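Local atomic coordinates of solute Binding Protein, BlMnBP1 in complex with mannotriose (Bifidobacterium, PDB entry 6FUV), a protein that binds manno-oligosaccharides such as mannotriose as the extracellular solute-binding component of an ABC transporter, probably delivering them for uptake. Residues L72-A77 with D83-P88. Sequence-based numbering, arbitrary orientation.
Sequences LTRLQA and DIMMIP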
loop_
_atom_site.group_PDB
_atom_site.type_symbol
_atom_site.label_atom_id
_atom_site.label_comp_id
_atom_site.label_asym_id
_atom_site.label_seq_id
_atom_site.Cartn_x
_atom_site.Cartn_y
_atom_site.Cartn_z
ATOM N N LEU A 72 -9.860 -12.693 1.713
ATOM C CA LEU A 72 -11.008 -12.932 0.847
ATOM C C LEU A 72 -11.652 -14.270 1.188
ATOM O O LEU A 72 -12.859 -14.366 1.384
ATOM C CB LEU A 72 -10.571 -12.856 -0.620
ATOM C CG LEU A 72 -10.284 -11.463 -1.136
ATOM C CD1 LEU A 72 -9.737 -11.467 -2.572
ATOM C CD2 LEU A 72 -11.535 -10.563 -1.130
ATOM N N THR A 73 -10.843 -15.301 1.374
ATOM C CA THR A 73 -11.378 -16.595 1.761
ATOM C C THR A 73 -12.057 -16.499 3.116
ATOM O O THR A 73 -13.119 -17.082 3.320
ATOM C CB THR A 73 -10.245 -17.620 1.777
ATOM O OG1 THR A 73 -9.708 -17.750 0.474
ATOM C CG2 THR A 73 -10.709 -18.979 2.219
ATOM N N ARG A 74 -11.479 -15.745 4.046
ATOM C CA ARG A 74 -12.074 -15.618 5.374
ATOM C C ARG A 74 -13.435 -14.934 5.312
ATOM O O ARG A 74 -14.341 -15.276 6.067
ATOM C CB ARG A 74 -11.113 -14.844 6.287
ATOM C CG ARG A 74 -11.517 -14.797 7.706
ATOM C CD ARG A 74 -11.258 -16.119 8.361
ATOM N NE ARG A 74 -9.883 -16.184 8.804
ATOM C CZ ARG A 74 -9.489 -15.964 10.041
ATOM N NH1 ARG A 74 -10.371 -15.707 10.976
ATOM N NH2 ARG A 74 -8.214 -16.056 10.345
ATOM N N LEU A 75 -13.602 -13.986 4.401
ATOM C CA LEU A 75 -14.885 -13.299 4.261
ATOM C C LEU A 75 -15.924 -14.232 3.638
ATOM O O LEU A 75 -17.102 -14.206 4.003
ATOM C CB LEU A 75 -14.716 -12.044 3.400
ATOM C CG LEU A 75 -13.869 -10.901 3.909
ATOM C CD1 LEU A 75 -13.739 -9.849 2.786
ATOM C CD2 LEU A 75 -14.408 -10.258 5.150
ATOM N N GLN A 76 -15.504 -15.078 2.697
ATOM C CA GLN A 76 -16.404 -16.099 2.187
ATOM C C GLN A 76 -16.823 -17.078 3.278
ATOM O O GLN A 76 -17.928 -17.585 3.243
ATOM C CB GLN A 76 -15.734 -16.843 1.049
ATOM C CG GLN A 76 -16.490 -18.058 0.585
ATOM C CD GLN A 76 -15.837 -18.694 -0.648
ATOM O OE1 GLN A 76 -14.658 -19.054 -0.636
ATOM N NE2 GLN A 76 -16.602 -18.845 -1.694
ATOM N N ALA A 77 -15.971 -17.358 4.255
ATOM C CA ALA A 77 -16.331 -18.287 5.313
ATOM C C ALA A 77 -17.528 -17.794 6.096
ATOM O O ALA A 77 -18.248 -18.594 6.686
ATOM C CB ALA A 77 -15.142 -18.484 6.249
ATOM N N ASP A 83 -12.859 -10.440 14.328
ATOM C CA ASP A 83 -13.629 -9.237 14.593
ATOM C C ASP A 83 -13.071 -8.005 13.910
ATOM O O ASP A 83 -13.846 -7.175 13.438
ATOM C CB ASP A 83 -13.692 -9.015 16.091
ATOM C CG ASP A 83 -14.252 -10.204 16.825
ATOM O OD1 ASP A 83 -15.419 -10.478 16.638
ATOM O OD2 ASP A 83 -13.487 -10.901 17.555
ATOM N N ILE A 84 -11.749 -7.895 13.799
ATOM C CA ILE A 84 -11.088 -6.909 12.970
ATOM C C ILE A 84 -10.249 -7.657 11.928
ATOM O O ILE A 84 -9.509 -8.593 12.259
ATOM C CB ILE A 84 -10.187 -5.991 13.815
ATOM C CG1 ILE A 84 -10.936 -5.324 14.959
ATOM C CG2 ILE A 84 -9.619 -4.918 12.967
ATOM C CD1 ILE A 84 -10.040 -4.934 16.148
ATOM N N MET A 85 -10.350 -7.252 10.678
ATOM C CA MET A 85 -9.371 -7.643 9.677
ATOM C C MET A 85 -8.903 -6.417 8.919
ATOM O O MET A 85 -9.538 -5.362 8.957
ATOM C CB MET A 85 -9.926 -8.664 8.694
ATOM C CG MET A 85 -10.956 -8.242 7.677
ATOM S SD MET A 85 -10.989 -9.420 6.297
ATOM C CE MET A 85 -11.767 -10.789 7.184
ATOM N N MET A 86 -7.818 -6.583 8.182
ATOM C CA MET A 86 -7.425 -5.627 7.159
ATOM C C MET A 86 -8.263 -5.867 5.916
ATOM O O MET A 86 -8.240 -6.956 5.343
ATOM C CB MET A 86 -5.947 -5.768 6.819
ATOM C CG MET A 86 -5.036 -5.508 7.977
ATOM S SD MET A 86 -5.385 -3.967 8.836
ATOM C CE MET A 86 -3.888 -3.986 9.933
ATOM N N ILE A 87 -8.999 -4.847 5.499
ATOM C CA ILE A 87 -9.985 -5.009 4.439
ATOM C C ILE A 87 -9.250 -5.428 3.174
ATOM O O ILE A 87 -8.332 -4.728 2.754
ATOM C CB ILE A 87 -10.790 -3.722 4.214
ATOM C CG1 ILE A 87 -11.561 -3.371 5.449
ATOM C CG2 ILE A 87 -11.691 -3.907 3.009
ATOM C CD1 ILE A 87 -12.350 -2.076 5.317
ATOM N N PRO A 88 -9.609 -6.542 2.545
ATOM C CA PRO A 88 -8.933 -6.952 1.308
ATOM C C PRO A 88 -9.557 -6.332 0.078
ATOM O O PRO A 88 -10.251 -5.341 0.210
ATOM C CB PRO A 88 -9.062 -8.481 1.365
ATOM C CG PRO A 88 -10.394 -8.723 2.089
ATOM C CD PRO A 88 -10.509 -7.585 3.074
#
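Leu-72 opens the contact on helix 67-77 by lying alongside the ring of Pro-88, the two side chains running past each other in opposite directions with Leu-72 CD2 3.9 Å from Pro-88 CG. At Arg-74 the aliphatic root does the touching: CG stands 4.0 Å from Met-85 CE. With CG anti to the backbone N (chi1 -172°) and two further bends in the chain, the guanidinium group turns to other partners, hydrogen-bonding Gln-62 through NH2 and Ser-81 through NH1 and making a cation-pi contact with Phe-27. Leu-75 splits its two methyls between the two partners. CD1 points at the CG corner of the proline ring, 3.6 Å from Pro-88 CG, while CD2 presses on the thioether of Met-85, 3.7 Å from SD and a tight 3.4 Å from CE. Met-85 reaches this place from strand 84-86 by bending at its last torsion (chi3 72°), which sets CE against both Leu-75 CD2 and Arg-74 CG. Ala-71 of the same helix touches both Met-85 and Pro-88, and Trp-82 and Val-90 also pack on Leu-75. The helix thus lies against the strand that follows it in the chain; 57-63, 67-77 and 84-86 form a beta-alpha-beta crossover that steps over strand 22-28 in this periplasmic-binding-protein-type lobe. Carbon and thioether sulfur make the contact, so burial of apolar surface probably holds it, while the arginine's polar end leaves it for outside partners.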